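PDB 4HCE: cell division control protein 13, which belongs to the telomere-maintenance machinery of budding yeast, its OB2 domain forming a dimer required for productive Stn1 binding. Local coordinates for residues A11-V16 against V105-L109; I34-K38 against R72-C76; T41-T47 against N63-I69; D99-V103 against I128-T132. The contacts are given in a common frame with arbitrary orientation. Residues are numbered along the deposited sequence.

Contact 1. Residues A11-V16 against V105-L109; sequences ASVGSV and VERIL
The loop A11-V16 makes a type II beta turn from S12 to S15, with phi/psi of -62/135° at V13 and 110/-28° at G14 and closed by S15 N to S12 O at 3.2 Å. At this positive phi a CB on G14 would collide with V13 O, hence a residue lacking a side chain. Against it runs strand V105-L109: G14 N donates to R107 O (3.0 Å), R107 N donates to S15 O (2.9 Å), and V16 pairs with E106 as an antiparallel non-hydrogen-bonded pair, CA-CA 4.6 Å. This begins the pairing of strands 16-27 and 101-110 that closes the OB-fold barrel. S15 OG also donates to S12 O (2.7 Å). R107, in a t, p, t rotamer, donates from NE to A11 O (3.1 Å); one water joins A11 O and R107 NH2, each at 2.9 Å. The R107 guanidinium also forms a cation-pi contact with W123. V13 CG2 packs 4.3 Å from L109 CB, while L109 reaches V57 of the second subunit.

Contact 2. Residues I34-K38 against R72-C76; sequences INEFK and RERIC
I75, in the m, t rotamer, lays its CD1 over one face of the F37 ring: the methyl is 4.2 Å from the ring centroid and 28° off the normal, a CH-pi contact. With chi1 m and chi2 -75° the F37 ring presents a face to the helix, and the CA-to-CB bonds of F37 and I75 both point toward the opposing segment. I34-K38 forms a 3-10 turn over residues 34-36, with F37 N donating to I34 O at 3.1 Å. R72-C76 is the first turn of a helix, C76 N bonding to R72 O at 2.9 Å. The CA atoms of F37 and R72 come within 6.1 Å. I34, rotamer t, p, sends CD1 to three helix side chains, at 3.7 Å each from R72 CB, I75 CG2 and C76 SG. R72, in m, t, m, runs back along the turn, its CG 3.2 Å from F37 O and its CD 3.4 Å from I34 O, so that K38 CB lies over one face of the guanidinium, 3.7 Å from R72 NH1. The loop between the first two OB-barrel strands, 16-27 and 42-47, thereby docks on helix 72-79, which follows the third, 65-69, the usual place for the helix of this fold; F37 and I75 both rest on L42, I75 also meets I69, and I34 and C76 touch V81.

Contact 3. Residues T41-T47 against N63-I69; sequences TLKLYFT and NCIEIVI
A water takes the place of a direct bond at one end of this otherwise regular antiparallel pair: I69 N donates to L42 O (3.0 Å), but L42 N and I69 O stand 4.0 Å apart, bridged by a water 2.9 Å from L42 N and 2.5 Å from I69 O. L44 and I67 form a hydrogen-bonded pair (L44 N to I67 O 2.7 Å, I67 N to L44 O 2.8 Å), as do F46 and I65 (F46 N to I65 O 3.0 Å, I65 N to F46 O 2.9 Å). K43 with V68 and Y45 with E66 are the non-hydrogen-bonded pairs, CA-CA 4.5 and 4.9 Å. The strand axes approach to 4.5 Å with their directions 148° apart. Beyond the last pair, the T47 side chain takes over, OG1 donating to N63 O at 2.9 Å.

L42, L44, F46, I65, I67 and I69 share the apolar face of these OB-barrel strands: L42 CD2 meets I69 CG1 at 3.9 Å, and F46 CB meets I67 CD1 at 3.7 Å. On the other face Y45 CE1 lies 3.7 Å from E66 CB, and K43 NZ is 4.5 Å from E66 OE2, beyond a salt bridge. Here K43 packs on N27 and Y45 on M120 of the second subunit. One face is thus wholly apolar, the other mixed: V68, the Y45 ring, charged K43 and E66.

Contact 4. Residues D99-V103 against I128-T132; sequences DRISV and ISTDT
The beta hairpin of strands 101-110 and 120-129 ends here, at the end remote from its connecting loop, where the two strands separate. S102 and S129 are an antiparallel hydrogen-bonded pair, with S102 N to S129 O at 3.0 Å and S129 N to S102 O at 2.8 Å; V103 and I128 follow as a non-hydrogen-bonded pair, CA-CA 4.4 Å. The strand geometry breaks at T130 (phi/psi -82/11°), where D131 N donates to S129 OG at 3.1 Å, an ST turn. D131 is poorly ordered and the peptide before T132 is cis. On the side opposite the two serines, I128 in the t, t rotamer brings CD1 to 3.9 Å from V103 CG1 and 4.1 Å from I101 CG2. Waters occupy the widening gap: one lies 2.9 Å from both D99 OD2 and T130 O, another 2.6 Å from R100 O and, at weak range, 3.5 Å from T130 O. R100 turns its guanidinium elsewhere, NE forming a salt bridge with E20 of strand 16-27. Direct backbone bonds thus join the strands at S102-S129, beside I101, V103 and I128, whereas past S129 two waters link the polar groups of D99, R100 and T130.

Contacts 1, 3 and 4 all belong to the five-strand OB barrel, whereas contact 2 lies beside it on helix 72-79. Contact 3 is most central, 3 Å from the centre of the chain; the other three centres lie 13-14 Å out. Its centre is 14 to 16 Å from theirs, and it touches each: I67 meets V105 of contact 1, I69 meets R74 and I75 of contact 2, and F46 meets V103 of contact 4. Contacts 1 and 4 share a strand, their centres 20 Å apart. Along the chain, contact 1 spans contacts 2 and 3, contact 2 encloses contact 3, and contact 4 crosses contact 1. Contacts 1 and 3 put barrel strands into the dimer interface.

Contact 1. Residues A11-V16 against V105-L109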
loop_
_atom_site.group_PDB
_atom_site.type_symbol
_atom_site.label_atom_id
_atom_site.label_comp_id
_atom_site.label_asym_id
_atom_site.label_seq_id
_atom_site.Cartn_x
_atom_site.Cartn_y
_atom_site.Cartn_z
ATOM N N ALA B 11 10.259 11.451 -5.961
ATOM C CA ALA B 11 9.658 12.776 -6.221
ATOM C C ALA B 11 9.158 13.453 -4.952
ATOM O O ALA B 11 8.483 12.824 -4.134
ATOM C CB ALA B 11 8.521 12.671 -7.233
ATOM N N SER B 12 9.494 14.732 -4.795
ATOM C CA SER B 12 9.122 15.487 -3.600
ATOM C C SER B 12 7.658 15.900 -3.673
ATOM O O SER B 12 7.055 15.931 -4.762
ATOM C CB SER B 12 9.980 16.757 -3.480
ATOM O OG SER B 12 9.603 17.687 -4.482
ATOM N N VAL B 13 7.099 16.226 -2.514
ATOM C CA VAL B 13 5.709 16.652 -2.393
ATOM C C VAL B 13 5.528 17.930 -3.193
ATOM O O VAL B 13 6.373 18.812 -3.123
ATOM C CB VAL B 13 5.337 16.842 -0.902
ATOM C CG1 VAL B 13 4.140 17.791 -0.721
ATOM C CG2 VAL B 13 5.103 15.474 -0.253
ATOM N N GLY B 14 4.442 18.017 -3.965
ATOM C CA GLY B 14 4.210 19.114 -4.884
ATOM C C GLY B 14 4.329 18.686 -6.347
ATOM O O GLY B 14 3.695 19.299 -7.229
ATOM N N SER B 15 5.137 17.645 -6.624
ATOM C CA SER B 15 5.374 17.207 -7.999
ATOM C C SER B 15 4.090 16.790 -8.678
ATOM O O SER B 15 3.252 16.103 -8.084
ATOM C CB SER B 15 6.341 16.024 -8.093
ATOM O OG SER B 15 7.544 16.281 -7.438
ATOM N N VAL B 16 3.969 17.168 -9.940
ATOM C CA VAL B 16 2.870 16.708 -10.781
ATOM C C VAL B 16 3.465 15.997 -12.007
ATOM O O VAL B 16 4.294 16.564 -12.733
ATOM C CB VAL B 16 1.937 17.895 -11.186
ATOM C CG1 VAL B 16 0.739 17.416 -11.992
ATOM C CG2 VAL B 16 1.455 18.644 -9.953
ATOM N N VAL B 105 -0.802 12.628 -11.988
ATOM C CA VAL B 105 -0.694 12.250 -10.593
ATOM C C VAL B 105 0.028 13.358 -9.851
ATOM O O VAL B 105 0.860 14.076 -10.435
ATOM C CB VAL B 105 -0.010 10.872 -10.388
ATOM C CG1 VAL B 105 -0.848 9.767 -11.015
ATOM C CG2 VAL B 105 1.404 10.838 -10.958
ATOM N N GLU B 106 -0.307 13.493 -8.566
ATOM C CA GLU B 106 0.241 14.535 -7.745
ATOM C C GLU B 106 0.778 13.935 -6.471
ATOM O O GLU B 106 0.083 13.185 -5.804
ATOM C CB GLU B 106 -0.826 15.570 -7.414
ATOM C CG GLU B 106 -0.255 16.780 -6.701
ATOM C CD GLU B 106 -1.282 17.859 -6.383
ATOM O OE1 GLU B 106 -0.837 18.912 -5.882
ATOM O OE2 GLU B 106 -2.510 17.681 -6.615
ATOM N N ARG B 107 2.018 14.297 -6.142
ATOM C CA ARG B 107 2.694 13.840 -4.958
ATOM C C ARG B 107 2.153 14.665 -3.780
ATOM O O ARG B 107 2.337 15.898 -3.736
ATOM C CB ARG B 107 4.206 14.087 -5.120
ATOM C CG ARG B 107 5.073 13.344 -4.130
ATOM C CD ARG B 107 4.905 11.851 -4.387
ATOM N NE ARG B 107 5.938 11.080 -3.730
ATOM C CZ ARG B 107 5.945 9.762 -3.611
ATOM N NH1 ARG B 107 4.957 9.018 -4.100
ATOM N NH2 ARG B 107 6.961 9.194 -2.994
ATOM N N ILE B 108 1.503 13.994 -2.833
ATOM C CA ILE B 108 0.904 14.680 -1.682
ATOM C C ILE B 108 1.440 14.095 -0.374
ATOM O O ILE B 108 1.923 12.963 -0.332
ATOM C CB ILE B 108 -0.651 14.594 -1.683
ATOM C CG1 ILE B 108 -1.120 13.127 -1.664
ATOM C CG2 ILE B 108 -1.262 15.361 -2.855
ATOM C CD1 ILE B 108 -2.569 12.975 -1.228
ATOM N N LEU B 109 1.369 14.895 0.680
ATOM C CA LEU B 109 1.609 14.430 2.026
ATOM C C LEU B 109 0.253 13.988 2.532
ATOM O O LEU B 109 -0.673 14.797 2.710
ATOM C CB LEU B 109 2.193 15.543 2.891
ATOM C CG LEU B 109 2.447 15.236 4.363
ATOM C CD1 LEU B 109 3.615 14.283 4.548
ATOM C CD2 LEU B 109 2.696 16.538 5.107
HETATM O O HOH W 1 9.288 10.765 -2.208
HETATM O O HOH W 2 1.266 20.724 -6.304
#

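Contact 2. Residues I34-K38 against R72-C76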
loop_
_atom_site.group_PDB
_atom_site.type_symbol
_atom_site.label_atom_id
_atom_site.label_comp_id
_atom_site.label_asym_id
_atom_site.label_seq_id
_atom_site.Cartn_x
_atom_site.Cartn_y
_atom_site.Cartn_z
ATOM N N ILE B 34 -19.040 1.636 -1.454
ATOM C CA ILE B 34 -18.244 2.759 -0.988
ATOM C C ILE B 34 -17.864 2.645 0.492
ATOM O O ILE B 34 -16.859 3.214 0.921
ATOM C CB ILE B 34 -18.979 4.110 -1.262
ATOM C CG1 ILE B 34 -18.051 5.316 -1.024
ATOM C CG2 ILE B 34 -20.277 4.229 -0.440
ATOM C CD1 ILE B 34 -16.859 5.397 -1.966
ATOM N N ASN B 35 -18.663 1.912 1.266
ATOM C CA ASN B 35 -18.439 1.781 2.718
ATOM C C ASN B 35 -17.127 1.092 3.083
ATOM O O ASN B 35 -16.602 1.301 4.172
ATOM C CB ASN B 35 -19.603 1.056 3.399
ATOM C CG ASN B 35 -20.923 1.789 3.244
ATOM O OD1 ASN B 35 -20.976 3.024 3.240
ATOM N ND2 ASN B 35 -22.005 1.022 3.101
ATOM N N GLU B 36 -16.607 0.282 2.158
ATOM C CA GLU B 36 -15.320 -0.400 2.311
ATOM C C GLU B 36 -14.171 0.570 2.517
ATOM O O GLU B 36 -13.122 0.180 3.031
ATOM C CB GLU B 36 -15.003 -1.215 1.057
ATOM C CG GLU B 36 -16.216 -1.861 0.397
ATOM C CD GLU B 36 -16.503 -3.241 0.929
ATOM O OE1 GLU B 36 -15.549 -4.030 1.013
ATOM O OE2 GLU B 36 -17.668 -3.536 1.255
ATOM N N PHE B 37 -14.373 1.822 2.100
ATOM C CA PHE B 37 -13.322 2.827 2.096
ATOM C C PHE B 37 -13.430 3.876 3.197
ATOM O O PHE B 37 -12.897 4.985 3.063
ATOM C CB PHE B 37 -13.188 3.447 0.685
ATOM C CG PHE B 37 -12.969 2.407 -0.377
ATOM C CD1 PHE B 37 -11.723 1.777 -0.503
ATOM C CD2 PHE B 37 -14.020 1.984 -1.180
ATOM C CE1 PHE B 37 -11.530 0.772 -1.443
ATOM C CE2 PHE B 37 -13.830 0.983 -2.115
ATOM C CZ PHE B 37 -12.586 0.372 -2.251
ATOM N N LYS B 38 -14.101 3.527 4.294
ATOM C CA LYS B 38 -14.053 4.398 5.467
ATOM C C LYS B 38 -12.632 4.434 6.039
ATOM O O LYS B 38 -12.076 5.521 6.238
ATOM C CB LYS B 38 -15.056 3.983 6.550
ATOM C CG LYS B 38 -15.179 5.017 7.667
ATOM C CD LYS B 38 -16.214 4.618 8.705
ATOM C CE LYS B 38 -16.274 5.631 9.837
ATOM N NZ LYS B 38 -16.900 5.017 11.041
ATOM N N ARG B 72 -13.404 8.658 0.180
ATOM C CA ARG B 72 -14.650 8.158 -0.446
ATOM C C ARG B 72 -15.324 9.163 -1.393
ATOM O O ARG B 72 -15.870 8.789 -2.428
ATOM C CB ARG B 72 -15.638 7.714 0.620
ATOM C CG ARG B 72 -15.218 6.428 1.319
ATOM C CD ARG B 72 -16.139 6.140 2.481
ATOM N NE ARG B 72 -15.960 7.149 3.523
ATOM C CZ ARG B 72 -16.629 7.160 4.668
ATOM N NH1 ARG B 72 -17.531 6.224 4.917
ATOM N NH2 ARG B 72 -16.396 8.106 5.562
ATOM N N GLU B 73 -15.251 10.437 -1.033
ATOM C CA GLU B 73 -15.833 11.510 -1.809
ATOM C C GLU B 73 -15.154 11.611 -3.179
ATOM O O GLU B 73 -15.814 11.775 -4.206
ATOM C CB GLU B 73 -15.713 12.836 -1.041
ATOM C CG GLU B 73 -16.149 14.050 -1.843
ATOM C CD GLU B 73 -15.879 15.369 -1.134
ATOM O OE1 GLU B 73 -16.552 16.351 -1.485
ATOM O OE2 GLU B 73 -15.002 15.442 -0.235
ATOM N N ARG B 74 -13.830 11.520 -3.175
ATOM C CA ARG B 74 -13.071 11.526 -4.409
ATOM C C ARG B 74 -13.331 10.267 -5.253
ATOM O O ARG B 74 -13.418 10.342 -6.470
ATOM C CB ARG B 74 -11.578 11.721 -4.112
ATOM C CG ARG B 74 -10.683 11.685 -5.333
ATOM C CD ARG B 74 -11.036 12.800 -6.310
ATOM N NE ARG B 74 -9.967 12.944 -7.288
ATOM C CZ ARG B 74 -10.053 13.641 -8.410
ATOM N NH1 ARG B 74 -11.188 14.254 -8.724
ATOM N NH2 ARG B 74 -9.010 13.700 -9.222
ATOM N N ILE B 75 -13.477 9.117 -4.600
ATOM C CA ILE B 75 -13.849 7.878 -5.290
ATOM C C ILE B 75 -15.189 8.047 -6.010
ATOM O O ILE B 75 -15.330 7.648 -7.166
ATOM C CB ILE B 75 -13.917 6.693 -4.302
ATOM C CG1 ILE B 75 -12.508 6.341 -3.789
ATOM C CG2 ILE B 75 -14.610 5.464 -4.910
ATOM C CD1 ILE B 75 -12.511 5.304 -2.676
ATOM N N CYS B 76 -16.157 8.640 -5.317
ATOM C CA CYS B 76 -17.494 8.864 -5.864
ATOM C C CYS B 76 -17.493 9.815 -7.049
ATOM O O CYS B 76 -18.115 9.539 -8.074
ATOM C CB CYS B 76 -18.455 9.353 -4.772
ATOM S SG CYS B 76 -18.887 7.993 -3.672
HETATM O O HOH W 3 -19.427 5.298 3.397
#

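Contact 3. Residues T41-T47 against N63-I69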
loop_
_atom_site.group_PDB
_atom_site.type_symbol
_atom_site.label_atom_id
_atom_site.label_comp_id
_atom_site.label_asym_id
_atom_site.label_seq_id
_atom_site.Cartn_x
_atom_site.Cartn_y
_atom_site.Cartn_z
ATOM N N THR B 41 -8.089 2.268 1.921
ATOM C CA THR B 41 -7.840 3.178 0.802
ATOM C C THR B 41 -7.823 2.445 -0.555
ATOM O O THR B 41 -7.319 1.332 -0.666
ATOM C CB THR B 41 -6.542 3.976 1.047
ATOM O OG1 THR B 41 -6.733 4.789 2.212
ATOM C CG2 THR B 41 -6.197 4.873 -0.125
ATOM N N LEU B 42 -8.422 3.066 -1.562
ATOM C CA LEU B 42 -8.391 2.532 -2.903
ATOM C C LEU B 42 -7.087 2.959 -3.567
ATOM O O LEU B 42 -6.749 4.152 -3.599
ATOM C CB LEU B 42 -9.612 2.991 -3.703
ATOM C CG LEU B 42 -9.697 2.576 -5.177
ATOM C CD1 LEU B 42 -9.873 1.063 -5.321
ATOM C CD2 LEU B 42 -10.849 3.327 -5.831
ATOM N N LYS B 43 -6.359 1.967 -4.065
ATOM C CA LYS B 43 -5.089 2.164 -4.753
ATOM C C LYS B 43 -5.168 1.589 -6.161
ATOM O O LYS B 43 -5.774 0.516 -6.376
ATOM C CB LYS B 43 -3.947 1.484 -3.992
ATOM C CG LYS B 43 -3.688 2.091 -2.618
ATOM C CD LYS B 43 -2.996 1.103 -1.696
ATOM C CE LYS B 43 -3.563 1.173 -0.285
ATOM N NZ LYS B 43 -2.661 1.836 0.718
ATOM N N LEU B 44 -4.587 2.313 -7.119
ATOM C CA LEU B 44 -4.481 1.806 -8.498
ATOM C C LEU B 44 -3.033 1.572 -8.872
ATOM O O LEU B 44 -2.149 2.291 -8.403
ATOM C CB LEU B 44 -5.128 2.767 -9.488
ATOM C CG LEU B 44 -6.566 3.197 -9.176
ATOM C CD1 LEU B 44 -6.990 4.193 -10.247
ATOM C CD2 LEU B 44 -7.536 2.030 -9.115
ATOM N N TYR B 45 -2.787 0.576 -9.710
ATOM C CA TYR B 45 -1.448 0.324 -10.213
ATOM C C TYR B 45 -1.371 0.645 -11.678
ATOM O O TYR B 45 -2.139 0.120 -12.493
ATOM C CB TYR B 45 -0.989 -1.117 -9.922
ATOM C CG TYR B 45 -1.033 -1.352 -8.451
ATOM C CD1 TYR B 45 -0.165 -0.664 -7.617
ATOM C CD2 TYR B 45 -2.008 -2.169 -7.871
ATOM C CE1 TYR B 45 -0.213 -0.803 -6.256
ATOM C CE2 TYR B 45 -2.074 -2.316 -6.491
ATOM C CZ TYR B 45 -1.174 -1.620 -5.695
ATOM O OH TYR B 45 -1.196 -1.762 -4.328
ATOM N N PHE B 46 -0.381 1.469 -11.988
ATOM C CA PHE B 46 -0.179 2.013 -13.302
ATOM C C PHE B 46 1.227 1.734 -13.809
ATOM O O PHE B 46 2.204 1.852 -13.070
ATOM C CB PHE B 46 -0.449 3.508 -13.265
ATOM C CG PHE B 46 -0.336 4.171 -14.596
ATOM C CD1 PHE B 46 -1.458 4.396 -15.384
ATOM C CD2 PHE B 46 0.890 4.589 -15.043
ATOM C CE1 PHE B 46 -1.331 5.007 -16.624
ATOM C CE2 PHE B 46 1.018 5.193 -16.256
ATOM C CZ PHE B 46 -0.087 5.412 -17.047
ATOM N N THR B 47 1.309 1.332 -15.072
ATOM C CA THR B 47 2.588 1.098 -15.751
ATOM C C THR B 47 2.458 1.198 -17.284
ATOM O O THR B 47 1.398 0.889 -17.850
ATOM C CB THR B 47 3.234 -0.265 -15.391
ATOM O OG1 THR B 47 4.586 -0.292 -15.892
ATOM C CG2 THR B 47 2.451 -1.441 -15.983
ATOM N N ASN B 63 8.316 -1.057 -10.762
ATOM C CA ASN B 63 7.704 -1.712 -11.904
ATOM C C ASN B 63 6.530 -0.935 -12.437
ATOM O O ASN B 63 6.104 -1.121 -13.564
ATOM C CB ASN B 63 7.059 -2.997 -11.375
ATOM C CG ASN B 63 7.272 -4.109 -12.291
ATOM O OD1 ASN B 63 8.001 -3.942 -13.259
ATOM N ND2 ASN B 63 6.688 -5.231 -12.021
ATOM N N CYS B 64 5.960 -0.137 -11.542
ATOM C CA CYS B 64 4.693 0.503 -11.722
ATOM C C CYS B 64 4.648 1.517 -10.606
ATOM O O CYS B 64 5.512 1.519 -9.726
ATOM C CB CYS B 64 3.557 -0.516 -11.569
ATOM S SG CYS B 64 3.424 -1.360 -9.957
ATOM N N ILE B 65 3.659 2.394 -10.625
ATOM C CA ILE B 65 3.439 3.179 -9.434
ATOM C C ILE B 65 2.064 2.905 -8.855
ATOM O O ILE B 65 1.098 2.594 -9.590
ATOM C CB ILE B 65 3.695 4.691 -9.630
ATOM C CG1 ILE B 65 2.843 5.247 -10.756
ATOM C CG2 ILE B 65 5.190 4.980 -9.836
ATOM C CD1 ILE B 65 2.365 6.648 -10.432
ATOM N N GLU B 66 2.014 3.005 -7.529
ATOM C CA GLU B 66 0.792 3.010 -6.749
ATOM C C GLU B 66 0.157 4.422 -6.785
ATOM O O GLU B 66 0.815 5.420 -6.557
ATOM C CB GLU B 66 1.112 2.572 -5.310
ATOM C CG GLU B 66 0.001 2.883 -4.322
ATOM C CD GLU B 66 0.493 2.918 -2.870
ATOM O OE1 GLU B 66 0.727 4.038 -2.289
ATOM O OE2 GLU B 66 0.658 1.812 -2.326
ATOM N N ILE B 67 -1.131 4.494 -7.063
ATOM C CA ILE B 67 -1.851 5.766 -7.066
ATOM C C ILE B 67 -3.020 5.636 -6.090
ATOM O O ILE B 67 -3.877 4.756 -6.247
ATOM C CB ILE B 67 -2.403 6.102 -8.459
ATOM C CG1 ILE B 67 -1.292 6.077 -9.528
ATOM C CG2 ILE B 67 -3.111 7.452 -8.440
ATOM C CD1 ILE B 67 -1.827 6.090 -10.959
ATOM N N VAL B 68 -3.045 6.503 -5.081
ATOM C CA VAL B 68 -4.107 6.488 -4.110
ATOM C C VAL B 68 -5.199 7.451 -4.531
ATOM O O VAL B 68 -4.910 8.559 -5.034
ATOM C CB VAL B 68 -3.624 6.750 -2.643
ATOM C CG1 VAL B 68 -2.395 5.918 -2.305
ATOM C CG2 VAL B 68 -3.290 8.206 -2.413
ATOM N N ILE B 69 -6.442 6.979 -4.389
ATOM C CA ILE B 69 -7.653 7.813 -4.392
ATOM C C ILE B 69 -7.982 7.950 -2.906
ATOM O O ILE B 69 -8.533 7.029 -2.304
ATOM C CB ILE B 69 -8.854 7.137 -5.100
ATOM C CG1 ILE B 69 -8.405 6.269 -6.282
ATOM C CG2 ILE B 69 -9.900 8.172 -5.514
ATOM C CD1 ILE B 69 -7.980 7.016 -7.531
HETATM O O HOH W 4 -9.753 5.509 -0.720
#

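Contact 4. Residues D99-V103 against I128-T132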
loop_
_atom_site.group_PDB
_atom_site.type_symbol
_atom_site.label_atom_id
_atom_site.label_comp_id
_atom_site.label_asym_id
_atom_site.label_seq_id
_atom_site.Cartn_x
_atom_site.Cartn_y
_atom_site.Cartn_z
ATOM N N ASP B 99 -7.281 -0.763 -24.137
ATOM C CA ASP B 99 -7.392 0.682 -24.176
ATOM C C ASP B 99 -6.449 1.377 -23.225
ATOM O O ASP B 99 -6.435 1.111 -22.025
ATOM C CB ASP B 99 -8.809 1.118 -23.845
ATOM C CG ASP B 99 -9.838 0.502 -24.761
ATOM O OD1 ASP B 99 -9.760 -0.713 -25.057
ATOM O OD2 ASP B 99 -10.735 1.254 -25.172
ATOM N N ARG B 100 -5.709 2.317 -23.778
ATOM C CA ARG B 100 -4.735 3.061 -23.032
ATOM C C ARG B 100 -5.329 4.173 -22.188
ATOM O O ARG B 100 -6.423 4.693 -22.468
ATOM C CB ARG B 100 -3.663 3.554 -23.982
ATOM C CG ARG B 100 -3.068 2.315 -24.633
ATOM C CD ARG B 100 -1.798 2.605 -25.322
ATOM N NE ARG B 100 -0.647 2.802 -24.441
ATOM C CZ ARG B 100 0.126 1.845 -23.956
ATOM N NH1 ARG B 100 -0.168 0.561 -24.148
ATOM N NH2 ARG B 100 1.206 2.191 -23.265
ATOM N N ILE B 101 -4.602 4.488 -21.125
ATOM C CA ILE B 101 -5.060 5.420 -20.124
ATOM C C ILE B 101 -3.993 6.468 -19.928
ATOM O O ILE B 101 -2.799 6.192 -20.044
ATOM C CB ILE B 101 -5.434 4.692 -18.796
ATOM C CG1 ILE B 101 -6.901 4.266 -18.850
ATOM C CG2 ILE B 101 -5.360 5.612 -17.590
ATOM C CD1 ILE B 101 -7.124 2.841 -19.260
ATOM N N SER B 102 -4.445 7.680 -19.655
ATOM C CA SER B 102 -3.560 8.759 -19.350
ATOM C C SER B 102 -3.973 9.374 -18.016
ATOM O O SER B 102 -5.166 9.653 -17.799
ATOM C CB SER B 102 -3.632 9.797 -20.470
ATOM O OG SER B 102 -2.676 10.810 -20.215
ATOM N N VAL B 103 -3.004 9.600 -17.132
ATOM C CA VAL B 103 -3.294 10.134 -15.800
ATOM C C VAL B 103 -2.358 11.300 -15.464
ATOM O O VAL B 103 -1.207 11.365 -15.926
ATOM C CB VAL B 103 -3.185 9.046 -14.685
ATOM C CG1 VAL B 103 -4.193 7.924 -14.891
ATOM C CG2 VAL B 103 -1.782 8.468 -14.611
ATOM N N ILE B 128 -7.629 11.850 -14.807
ATOM C CA ILE B 128 -7.636 10.584 -15.528
ATOM C C ILE B 128 -8.479 10.700 -16.780
ATOM O O ILE B 128 -9.620 11.188 -16.761
ATOM C CB ILE B 128 -8.136 9.382 -14.678
ATOM C CG1 ILE B 128 -8.102 8.066 -15.503
ATOM C CG2 ILE B 128 -9.535 9.643 -14.128
ATOM C CD1 ILE B 128 -7.948 6.809 -14.665
ATOM N N SER B 129 -7.886 10.234 -17.867
ATOM C CA SER B 129 -8.579 10.120 -19.103
ATOM C C SER B 129 -8.502 8.684 -19.582
ATOM O O SER B 129 -7.416 8.080 -19.677
ATOM C CB SER B 129 -7.988 11.053 -20.138
ATOM O OG SER B 129 -8.626 10.776 -21.357
ATOM N N THR B 130 -9.692 8.162 -19.862
ATOM C CA THR B 130 -9.939 6.830 -20.406
ATOM C C THR B 130 -9.744 6.852 -21.930
ATOM O O THR B 130 -10.074 5.899 -22.634
ATOM C CB THR B 130 -11.352 6.356 -19.964
ATOM O OG1 THR B 130 -11.227 5.538 -18.794
ATOM C CG2 THR B 130 -12.094 5.597 -21.061
ATOM N N ASP B 131 -9.191 7.967 -22.405
ATOM C CA ASP B 131 -8.632 8.128 -23.743
ATOM C C ASP B 131 -7.178 8.581 -23.568
ATOM O O ASP B 131 -6.659 8.558 -22.455
ATOM C CB ASP B 131 -9.403 9.212 -24.486
ATOM C CG ASP B 131 -10.811 8.802 -24.811
ATOM O OD1 ASP B 131 -11.071 7.588 -24.930
ATOM O OD2 ASP B 131 -11.662 9.704 -24.958
ATOM N N THR B 132 -6.472 8.887 -24.651
ATOM C CA THR B 132 -6.710 8.271 -25.931
ATOM C C THR B 132 -5.379 7.600 -26.203
ATOM O O THR B 132 -4.704 7.191 -25.259
ATOM C CB THR B 132 -7.066 9.275 -27.035
ATOM O OG1 THR B 132 -7.862 8.612 -28.025
ATOM C CG2 THR B 132 -5.812 9.856 -27.680
HETATM O O HOH W 5 -10.401 4.136 -24.934
HETATM O O HOH W 6 -7.504 4.937 -24.804
#